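Long-range contact in tRNA dimethylallyltransferase (Bacillus halodurans, PDB 3EXA), which probably transfers a dimethylallyl group from dimethylallyl diphosphate onto N6 of adenosine 37 in tRNAs that read codons beginning with uridine: residues A[30-35]-A[60-65]. Sequence-based numbering, arbitrary orientation.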
loop_
_atom_site.group_PDB
_atom_site.type_symbol
_atom_site.label_atom_id
_atom_site.label_comp_id
_atom_site.label_asym_id
_atom_site.label_seq_id
_atom_site.Cartn_x
_atom_site.Cartn_y
_atom_site.Cartn_z
ATOM N N GLU A 30 27.714 10.404 -24.119
ATOM C CA GLU A 30 27.659 8.970 -23.850
ATOM C C GLU A 30 26.226 8.520 -24.083
ATOM O O GLU A 30 25.302 9.313 -23.917
ATOM C CB GLU A 30 28.071 8.669 -22.415
ATOM C CG GLU A 30 29.371 9.318 -22.014
ATOM C CD GLU A 30 29.967 8.688 -20.773
ATOM O OE1 GLU A 30 29.200 8.177 -19.932
ATOM O OE2 GLU A 30 31.205 8.702 -20.636
ATOM N N VAL A 31 26.016 7.262 -24.464
ATOM C CA VAL A 31 24.649 6.823 -24.722
ATOM C C VAL A 31 24.035 5.951 -23.654
ATOM O O VAL A 31 24.644 4.988 -23.188
ATOM C CB VAL A 31 24.511 6.037 -26.052
ATOM C CG1 VAL A 31 23.052 5.632 -26.250
ATOM C CG2 VAL A 31 24.996 6.866 -27.227
ATOM N N ILE A 32 22.816 6.288 -23.265
ATOM C CA ILE A 32 22.108 5.476 -22.295
ATOM C C ILE A 32 21.030 4.776 -23.105
ATOM O O ILE A 32 20.148 5.433 -23.672
ATOM C CB ILE A 32 21.427 6.303 -21.218
ATOM C CG1 ILE A 32 22.453 7.201 -20.522
ATOM C CG2 ILE A 32 20.759 5.364 -20.224
ATOM C CD1 ILE A 32 21.843 8.100 -19.472
ATOM N N SER A 33 21.111 3.448 -23.167
ATOM C CA SER A 33 20.160 2.642 -23.917
ATOM C C SER A 33 18.792 2.691 -23.267
ATOM O O SER A 33 18.648 2.368 -22.090
ATOM C CB SER A 33 20.627 1.188 -23.996
ATOM O OG SER A 33 19.650 0.390 -24.657
ATOM N N GLY A 34 17.788 3.103 -24.032
ATOM C CA GLY A 34 16.447 3.175 -23.484
ATOM C C GLY A 34 15.619 1.948 -23.813
ATOM O O GLY A 34 14.463 1.853 -23.408
ATOM N N ASP A 35 16.212 1.003 -24.540
ATOM C CA ASP A 35 15.523 -0.220 -24.945
ATOM C C ASP A 35 15.634 -1.322 -23.888
ATOM O O ASP A 35 16.660 -1.984 -23.763
ATOM C CB ASP A 35 16.092 -0.686 -26.291
ATOM C CG ASP A 35 15.476 -1.976 -26.778
ATOM O OD1 ASP A 35 15.590 -2.256 -27.987
ATOM O OD2 ASP A 35 14.887 -2.712 -25.963
ATOM N N HIS A 60 28.386 3.039 -24.170
ATOM C CA HIS A 60 26.975 2.763 -23.982
ATOM C C HIS A 60 26.685 2.099 -22.643
ATOM O O HIS A 60 27.427 1.224 -22.191
ATOM C CB HIS A 60 26.449 1.896 -25.130
ATOM C CG HIS A 60 26.421 2.598 -26.446
ATOM N ND1 HIS A 60 25.378 2.468 -27.342
ATOM C CD2 HIS A 60 27.311 3.436 -27.032
ATOM C CE1 HIS A 60 25.626 3.191 -28.415
ATOM N NE2 HIS A 60 26.798 3.788 -28.251
ATOM N N HIS A 61 25.593 2.517 -22.013
ATOM C CA HIS A 61 25.216 1.973 -20.718
ATOM C C HIS A 61 23.887 1.237 -20.715
ATOM O O HIS A 61 23.021 1.477 -21.559
ATOM C CB HIS A 61 25.140 3.095 -19.682
ATOM C CG HIS A 61 26.349 3.973 -19.645
ATOM N ND1 HIS A 61 26.624 4.901 -20.624
ATOM C CD2 HIS A 61 27.368 4.045 -18.758
ATOM C CE1 HIS A 61 27.763 5.509 -20.344
ATOM N NE2 HIS A 61 28.235 5.007 -19.218
ATOM N N LEU A 62 23.740 0.352 -19.732
ATOM C CA LEU A 62 22.526 -0.424 -19.547
ATOM C C LEU A 62 22.337 -1.519 -20.587
ATOM O O LEU A 62 21.215 -1.870 -20.958
ATOM C CB LEU A 62 21.326 0.519 -19.524
ATOM C CG LEU A 62 20.937 1.084 -18.146
ATOM C CD1 LEU A 62 22.152 1.298 -17.240
ATOM C CD2 LEU A 62 20.190 2.371 -18.366
ATOM N N ILE A 63 23.453 -2.048 -21.065
ATOM C CA ILE A 63 23.418 -3.125 -22.031
ATOM C C ILE A 63 24.022 -4.350 -21.364
ATOM O O ILE A 63 25.108 -4.277 -20.781
ATOM C CB ILE A 63 24.249 -2.809 -23.273
ATOM C CG1 ILE A 63 23.783 -1.501 -23.897
ATOM C CG2 ILE A 63 24.116 -3.938 -24.276
ATOM C CD1 ILE A 63 22.424 -1.571 -24.518
ATOM N N ASP A 64 23.315 -5.471 -21.442
ATOM C CA ASP A 64 23.811 -6.700 -20.858
ATOM C C ASP A 64 24.032 -6.587 -19.356
ATOM O O ASP A 64 25.113 -6.888 -18.863
ATOM C CB ASP A 64 25.114 -7.084 -21.569
ATOM C CG ASP A 64 24.873 -7.533 -22.989
ATOM O OD1 ASP A 64 25.804 -7.514 -23.814
ATOM O OD2 ASP A 64 23.730 -7.926 -23.288
ATOM N N ILE A 65 22.999 -6.176 -18.627
ATOM C CA ILE A 65 23.099 -6.021 -17.176
ATOM C C ILE A 65 22.138 -6.918 -16.382
ATOM O O ILE A 65 22.173 -6.935 -15.149
ATOM C CB ILE A 65 22.801 -4.575 -16.765
ATOM C CG1 ILE A 65 21.421 -4.185 -17.298
ATOM C CG2 ILE A 65 23.878 -3.643 -17.298
ATOM C CD1 ILE A 65 20.888 -2.898 -16.728
#
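Val31 and Ile32 pair with His60 and His61 in parallel register, joining strand 29-33 to strand 60-61, the outermost strand on this side of the parallel sheet of a P-loop NTPase-type fold. Val31 O takes two bonds from one residue: His61 N at 2.9 Å, nearly in line with the carbonyl, and His61 ND1 at 3.2 Å from above the carbonyl plane. One rung on, Ser33 N donates to His61 O. Along the His61 side chain, CB and CG carry the ring past Val31 O, with CG anti to the carbonyl carbon (chi1 -50°); ND1 meets that oxygen in the ring plane, CE1 reaches Glu30 OE1 at 3.1 Å, and NE2 lies near OE1 at an angle too poor for a hydrogen bond. The Glu30 carboxylate also forms salt bridges with Arg91 and Arg93. On the opposite face, where the His60 side chain nears the P-loop without touching it, Val31 CB sits over the centre of the His60 ring, a CH-pi contact of 3.7 Å, and CG2 leans toward NE2. Ile32 CG2 packs on Leu62 CD2 beside helix 74-90, which touches both side chains. Beyond the paired residues, Ile63 CD1 presses tightly on Ser33 CB at 3.3 Å.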